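Probable ribosomal RNA small subunit methyltransferase from Thermus thermophilus probably transfers a methyl group from S-adenosylmethionine to the N2 atom of a guanine in 16S ribosomal RNA. One contact in two of its structures: PDB 3DMG (chain A, 1.55 Å), residues R235-L240 and I301-P306, and PDB 3DMF (chain B, 1.58 Å), residues R235-L240 and I301-P306. One frame, after least-squares fit of the local backbone (RMSD 0.05 Å); residues are numbered along the deposited sequences.

Structure 1 (3DMG); sequences RQVLDL and IIVTNP. With SAH (S-adenosyl-L-homocysteine), chain C.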
# COMPACT_ATOMS: atom_id res chain seq x y z
N ARG A 235 23.07 -4.10 -14.99
CA ARG A 235 21.95 -5.03 -15.16
C ARG A 235 20.62 -4.33 -14.90
O ARG A 235 20.52 -3.42 -14.07
CB ARG A 235 22.12 -6.26 -14.26
CG ARG A 235 23.38 -7.12 -14.56
CD ARG A 235 23.38 -7.61 -15.99
NE ARG A 235 24.40 -8.63 -16.23
CZ ARG A 235 24.19 -9.94 -16.18
NH1 ARG A 235 22.99 -10.43 -15.87
NH2 ARG A 235 25.20 -10.77 -16.42
N GLN A 236 19.59 -4.75 -15.64
CA GLN A 236 18.25 -4.21 -15.44
C GLN A 236 17.56 -5.00 -14.35
O GLN A 236 17.41 -6.21 -14.45
CB GLN A 236 17.47 -4.23 -16.74
CG GLN A 236 17.90 -3.13 -17.70
CD GLN A 236 17.30 -3.27 -19.08
OE1 GLN A 236 16.92 -4.36 -19.50
NE2 GLN A 236 17.22 -2.16 -19.81
N VAL A 237 17.14 -4.29 -13.30
CA VAL A 237 16.55 -4.91 -12.12
C VAL A 237 15.15 -4.40 -11.92
O VAL A 237 14.91 -3.21 -12.04
CB VAL A 237 17.37 -4.59 -10.84
CG1 VAL A 237 16.70 -5.12 -9.56
CG2 VAL A 237 18.80 -5.15 -10.99
N LEU A 238 14.22 -5.31 -11.62
CA LEU A 238 12.88 -4.95 -11.15
C LEU A 238 12.73 -5.33 -9.68
O LEU A 238 13.04 -6.47 -9.30
CB LEU A 238 11.80 -5.66 -11.98
CG LEU A 238 10.34 -5.32 -11.66
CD1 LEU A 238 10.02 -3.85 -11.93
CD2 LEU A 238 9.45 -6.25 -12.48
N ASP A 239 12.29 -4.36 -8.87
CA ASP A 239 12.08 -4.57 -7.44
C ASP A 239 10.57 -4.56 -7.26
O ASP A 239 9.93 -3.49 -7.38
CB ASP A 239 12.76 -3.45 -6.63
CG ASP A 239 12.58 -3.57 -5.13
OD1 ASP A 239 11.86 -4.46 -4.67
OD2 ASP A 239 13.18 -2.74 -4.42
N LEU A 240 9.99 -5.74 -7.04
CA LEU A 240 8.53 -5.84 -6.89
C LEU A 240 8.11 -5.52 -5.45
O LEU A 240 8.43 -6.25 -4.51
CB LEU A 240 8.06 -7.26 -7.24
CG LEU A 240 8.16 -7.70 -8.69
CD1 LEU A 240 8.03 -9.21 -8.81
CD2 LEU A 240 7.10 -7.01 -9.57
N ILE A 301 17.42 -9.22 -13.61
CA ILE A 301 17.31 -9.65 -12.22
C ILE A 301 16.01 -9.09 -11.68
O ILE A 301 15.69 -7.92 -11.91
CB ILE A 301 18.47 -9.10 -11.34
CG1 ILE A 301 19.83 -9.53 -11.90
CG2 ILE A 301 18.34 -9.59 -9.89
CD1 ILE A 301 21.03 -8.78 -11.31
N ILE A 302 15.25 -9.92 -10.98
CA ILE A 302 14.06 -9.44 -10.29
C ILE A 302 14.18 -9.83 -8.82
O ILE A 302 14.55 -10.96 -8.50
CB ILE A 302 12.79 -9.99 -10.95
CG1 ILE A 302 12.72 -9.46 -12.39
CG2 ILE A 302 11.54 -9.57 -10.16
CD1 ILE A 302 11.47 -9.85 -13.18
N VAL A 303 13.93 -8.86 -7.94
CA VAL A 303 14.01 -9.09 -6.49
C VAL A 303 12.69 -8.75 -5.82
O VAL A 303 11.98 -7.86 -6.28
CB VAL A 303 15.16 -8.29 -5.82
CG1 VAL A 303 16.49 -8.71 -6.42
CG2 VAL A 303 14.94 -6.77 -5.96
N THR A 304 12.38 -9.45 -4.74
CA THR A 304 11.18 -9.11 -3.99
C THR A 304 11.17 -9.63 -2.56
O THR A 304 11.57 -10.77 -2.30
CB THR A 304 9.88 -9.57 -4.74
OG1 THR A 304 8.73 -9.07 -4.06
CG2 THR A 304 9.78 -11.11 -4.81
N ASN A 305 10.71 -8.77 -1.66
CA ASN A 305 10.26 -9.17 -0.33
C ASN A 305 8.73 -8.96 -0.36
O ASN A 305 8.26 -7.84 -0.10
CB ASN A 305 10.91 -8.29 0.75
CG ASN A 305 10.52 -8.70 2.13
OD1 ASN A 305 9.72 -9.62 2.29
ND2 ASN A 305 11.08 -8.05 3.15
N PRO A 306 7.97 -9.98 -0.78
CA PRO A 306 6.54 -9.73 -1.02
C PRO A 306 5.74 -9.43 0.24
O PRO A 306 6.16 -9.80 1.35
CB PRO A 306 6.04 -11.04 -1.65
CG PRO A 306 7.27 -11.73 -2.13
CD PRO A 306 8.35 -11.36 -1.14
N SAH C . 10.92 -3.97 -0.74
CA SAH C . 10.67 -3.26 0.56
CB SAH C . 9.22 -3.43 1.04
CG SAH C . 8.74 -4.88 1.14
SD SAH C . 7.13 -5.06 1.94
C SAH C . 11.60 -3.80 1.63
O SAH C . 12.17 -4.86 1.38
OXT SAH C . 11.71 -3.18 2.69
C5' SAH C . 6.06 -5.40 0.50
C4' SAH C . 5.75 -4.15 -0.32
O4' SAH C . 4.86 -4.61 -1.34
C3' SAH C . 5.10 -2.98 0.45
O3' SAH C . 5.86 -1.79 0.27
C2' SAH C . 3.72 -2.93 -0.21
O2' SAH C . 3.11 -1.66 -0.18
C1' SAH C . 4.02 -3.50 -1.58
N9 SAH C . 2.82 -3.89 -2.30
C8 SAH C . 1.65 -4.40 -1.77
N7 SAH C . 0.79 -4.61 -2.79
C5 SAH C . 1.41 -4.27 -3.96
C6 SAH C . 0.98 -4.25 -5.29
N6 SAH C . -0.26 -4.63 -5.65
N1 SAH C . 1.91 -3.82 -6.23
C2 SAH C . 3.17 -3.39 -5.90
N3 SAH C . 3.58 -3.35 -4.57
C4 SAH C . 2.69 -3.80 -3.64
O HOH W 1 10.56 -6.00 -2.69

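Structure 2 (3DMF); sequences RQVLDL and IIVTNP. With SAM (S-adenosylmethionine), chain D.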
# COMPACT_ATOMS: atom_id res chain seq x y z
N ARG B 235 23.10 -4.12 -14.98
CA ARG B 235 21.98 -5.04 -15.19
C ARG B 235 20.67 -4.32 -14.90
O ARG B 235 20.60 -3.44 -14.04
CB ARG B 235 22.11 -6.28 -14.28
CG ARG B 235 23.48 -6.99 -14.30
CD ARG B 235 23.75 -7.65 -15.62
NE ARG B 235 24.49 -8.91 -15.48
CZ ARG B 235 23.93 -10.12 -15.53
NH1 ARG B 235 22.62 -10.24 -15.72
NH2 ARG B 235 24.68 -11.20 -15.39
N GLN B 236 19.63 -4.70 -15.64
CA GLN B 236 18.29 -4.16 -15.40
C GLN B 236 17.56 -4.97 -14.36
O GLN B 236 17.38 -6.18 -14.51
CB GLN B 236 17.49 -4.15 -16.69
CG GLN B 236 18.01 -3.12 -17.69
CD GLN B 236 17.41 -3.29 -19.06
OE1 GLN B 236 16.94 -4.36 -19.42
NE2 GLN B 236 17.42 -2.21 -19.84
N VAL B 237 17.16 -4.28 -13.29
CA VAL B 237 16.56 -4.91 -12.12
C VAL B 237 15.14 -4.40 -11.92
O VAL B 237 14.90 -3.22 -12.03
CB VAL B 237 17.38 -4.60 -10.84
CG1 VAL B 237 16.69 -5.12 -9.55
CG2 VAL B 237 18.79 -5.17 -10.96
N LEU B 238 14.21 -5.31 -11.62
CA LEU B 238 12.87 -4.95 -11.17
C LEU B 238 12.72 -5.34 -9.71
O LEU B 238 13.01 -6.49 -9.34
CB LEU B 238 11.79 -5.66 -11.98
CG LEU B 238 10.32 -5.31 -11.68
CD1 LEU B 238 10.03 -3.79 -11.90
CD2 LEU B 238 9.42 -6.19 -12.55
N ASP B 239 12.30 -4.38 -8.89
CA ASP B 239 12.07 -4.59 -7.44
C ASP B 239 10.56 -4.56 -7.26
O ASP B 239 9.93 -3.50 -7.38
CB ASP B 239 12.76 -3.47 -6.63
CG ASP B 239 12.58 -3.59 -5.13
OD1 ASP B 239 11.85 -4.50 -4.68
OD2 ASP B 239 13.17 -2.75 -4.40
N LEU B 240 9.98 -5.74 -7.04
CA LEU B 240 8.52 -5.86 -6.90
C LEU B 240 8.10 -5.54 -5.47
O LEU B 240 8.43 -6.26 -4.53
CB LEU B 240 8.06 -7.29 -7.26
CG LEU B 240 8.18 -7.69 -8.73
CD1 LEU B 240 8.06 -9.20 -8.86
CD2 LEU B 240 7.10 -7.00 -9.58
N ILE B 301 17.44 -9.18 -13.60
CA ILE B 301 17.32 -9.62 -12.21
C ILE B 301 15.99 -9.09 -11.70
O ILE B 301 15.67 -7.93 -11.94
CB ILE B 301 18.46 -9.07 -11.33
CG1 ILE B 301 19.83 -9.50 -11.90
CG2 ILE B 301 18.34 -9.55 -9.89
CD1 ILE B 301 21.03 -8.79 -11.28
N ILE B 302 15.23 -9.93 -11.00
CA ILE B 302 14.04 -9.46 -10.29
C ILE B 302 14.15 -9.84 -8.83
O ILE B 302 14.56 -10.96 -8.53
CB ILE B 302 12.73 -9.96 -10.98
CG1 ILE B 302 12.67 -9.40 -12.41
CG2 ILE B 302 11.48 -9.54 -10.17
CD1 ILE B 302 11.45 -9.83 -13.23
N VAL B 303 13.86 -8.90 -7.92
CA VAL B 303 13.97 -9.13 -6.48
C VAL B 303 12.66 -8.77 -5.81
O VAL B 303 11.97 -7.87 -6.28
CB VAL B 303 15.13 -8.32 -5.80
CG1 VAL B 303 16.47 -8.74 -6.35
CG2 VAL B 303 14.91 -6.82 -5.93
N THR B 304 12.34 -9.47 -4.72
CA THR B 304 11.15 -9.12 -3.96
C THR B 304 11.18 -9.63 -2.53
O THR B 304 11.57 -10.78 -2.28
CB THR B 304 9.85 -9.58 -4.68
OG1 THR B 304 8.70 -9.07 -3.97
CG2 THR B 304 9.73 -11.13 -4.78
N ASN B 305 10.78 -8.75 -1.62
CA ASN B 305 10.27 -9.13 -0.30
C ASN B 305 8.75 -8.91 -0.38
O ASN B 305 8.29 -7.78 -0.20
CB ASN B 305 10.92 -8.29 0.80
CG ASN B 305 10.45 -8.69 2.17
OD1 ASN B 305 9.54 -9.52 2.30
ND2 ASN B 305 11.07 -8.14 3.22
N PRO B 306 7.97 -9.95 -0.72
CA PRO B 306 6.54 -9.75 -0.99
C PRO B 306 5.74 -9.47 0.27
O PRO B 306 6.18 -9.82 1.38
CB PRO B 306 6.08 -11.08 -1.62
CG PRO B 306 7.28 -11.84 -1.89
CD PRO B 306 8.36 -11.36 -0.94
N SAM D . 10.97 -3.95 -0.76
CA SAM D . 10.70 -3.25 0.54
C SAM D . 11.61 -3.80 1.62
O SAM D . 12.19 -4.86 1.40
OXT SAM D . 11.73 -3.20 2.68
CB SAM D . 9.25 -3.42 1.00
CG SAM D . 8.81 -4.88 1.21
SD SAM D . 7.14 -5.04 1.91
CE SAM D . 7.22 -6.70 2.64
C5' SAM D . 6.11 -5.41 0.46
C4' SAM D . 5.76 -4.17 -0.36
O4' SAM D . 4.83 -4.60 -1.36
C3' SAM D . 5.13 -3.00 0.43
O3' SAM D . 5.88 -1.84 0.22
C2' SAM D . 3.73 -2.93 -0.19
O2' SAM D . 3.08 -1.66 -0.13
C1' SAM D . 4.00 -3.48 -1.58
N9 SAM D . 2.78 -3.90 -2.28
C8 SAM D . 1.61 -4.41 -1.77
N7 SAM D . 0.75 -4.66 -2.80
C5 SAM D . 1.37 -4.29 -3.95
C6 SAM D . 0.97 -4.30 -5.29
N6 SAM D . -0.24 -4.67 -5.70
N1 SAM D . 1.89 -3.86 -6.22
C2 SAM D . 3.13 -3.40 -5.89
N3 SAM D . 3.54 -3.35 -4.57
C4 SAM D . 2.64 -3.82 -3.64
O HOH W 2 10.52 -5.97 -2.65

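Structure 1 (3DMG)
The D239 carboxylate turns one face to V303, whose CG2 lies 4.1 Å from D239 CG. CG stands anti to the backbone N (chi1 179°), bringing OD1 to water 1 at 2.8 Å; OD2 is bonded to T248. The N305 amide has one face toward S-adenosyl-L-homocysteine, with the ligand's CG 4.3 Å from N305 CG, and its ND2 bonds S216. N305 O comes closest to the ligand, 3.2 Å from that same CG. Water 1 also joins L240 O to N305 N, and T304 OG1 donates to L240 O at 2.9 Å. On the sheet face opposite D239, L240 CD1 crosses I302 CG2 at 3.8 Å; at the far end R235 CB meets I301 CD1 at 4.0 Å. The paired parallel strands 236-240 and 299-304 are central neighbours in the Rossmann-like sheet of a class I methyltransferase. N305 and P306 open an Asn-Pro-Pro-Phe motif where the sheet ends at the cofactor.

Structure 2 (3DMF)
One face of the D239 carboxylate is covered by V303, with CG2 4.1 Å from D239 CG. Its CG is anti to the backbone N (chi1 179°), placing OD1 2.8 Å from water 2, while OD2 bonds T248. The N305 amide presents a face to S-adenosylmethionine: the transferable methyl carbon CE sits over it, 3.8 Å from N305 CG, and ND2 is bonded to S216. The ligand's CG lies on that side too, near N305 O. Backbone oxygens approach the methyl, N305 O at 3.2 Å from CE and P306 O at 3.5 Å. Bonded to the positive sulfur SD, this methyl is probably polarised, which suits oxygen neighbours. Water 2 links D239 OD1, L240 O and N305 N, and T304 OG1 donates to L240 O at 2.9 Å. On the sheet face opposite D239, L240 CD1 crosses I302 CG2 at 3.7 Å; at the far end R235 CB meets I301 CD1 at 4.1 Å. N305 also binds guanosine, consistent with methyl transfer to a guanine there.

Comparison
The backbone ladder is kept: I301(A) N to Q236(A) O, L238(A) N to I301(A) O, V303(A) N to L238(A) O and L240(A) N to V303(A) O all recur in chain B. The bond from T304(A) OG1 to L240(A) O likewise recurs between T304(B) and L240(B), at 2.9 Å in each, and waters 1 and 2 occupy one place. In the packing, V237(A), L238(A), D239(A), L240(A), I301(A), I302(A), V303(A) and T304(A) stand where their counterparts do. R235(A) and R235(B) turn slightly within one rotamer, their CZ atoms 0.7 Å apart after superposition, yet CB keeps its touch on CD1 of I301(A) or I301(B). The main difference is the ligand: S-adenosyl-L-homocysteine in structure 1, S-adenosylmethionine in structure 2. N305(A) and N305(B) keep their place within the error, so the added methyl is met without a shift of the asparagine. The ligand's CG stays near O of N305(A) and N305(B), and CE comes in addition, lying over the N305(B) amide and near N305(B) O. It also brings P306(B) into contact with the ligand, through P306(B) O at 3.5 Å from CE, a touch that P306(A) does not make with the demethylated cofactor.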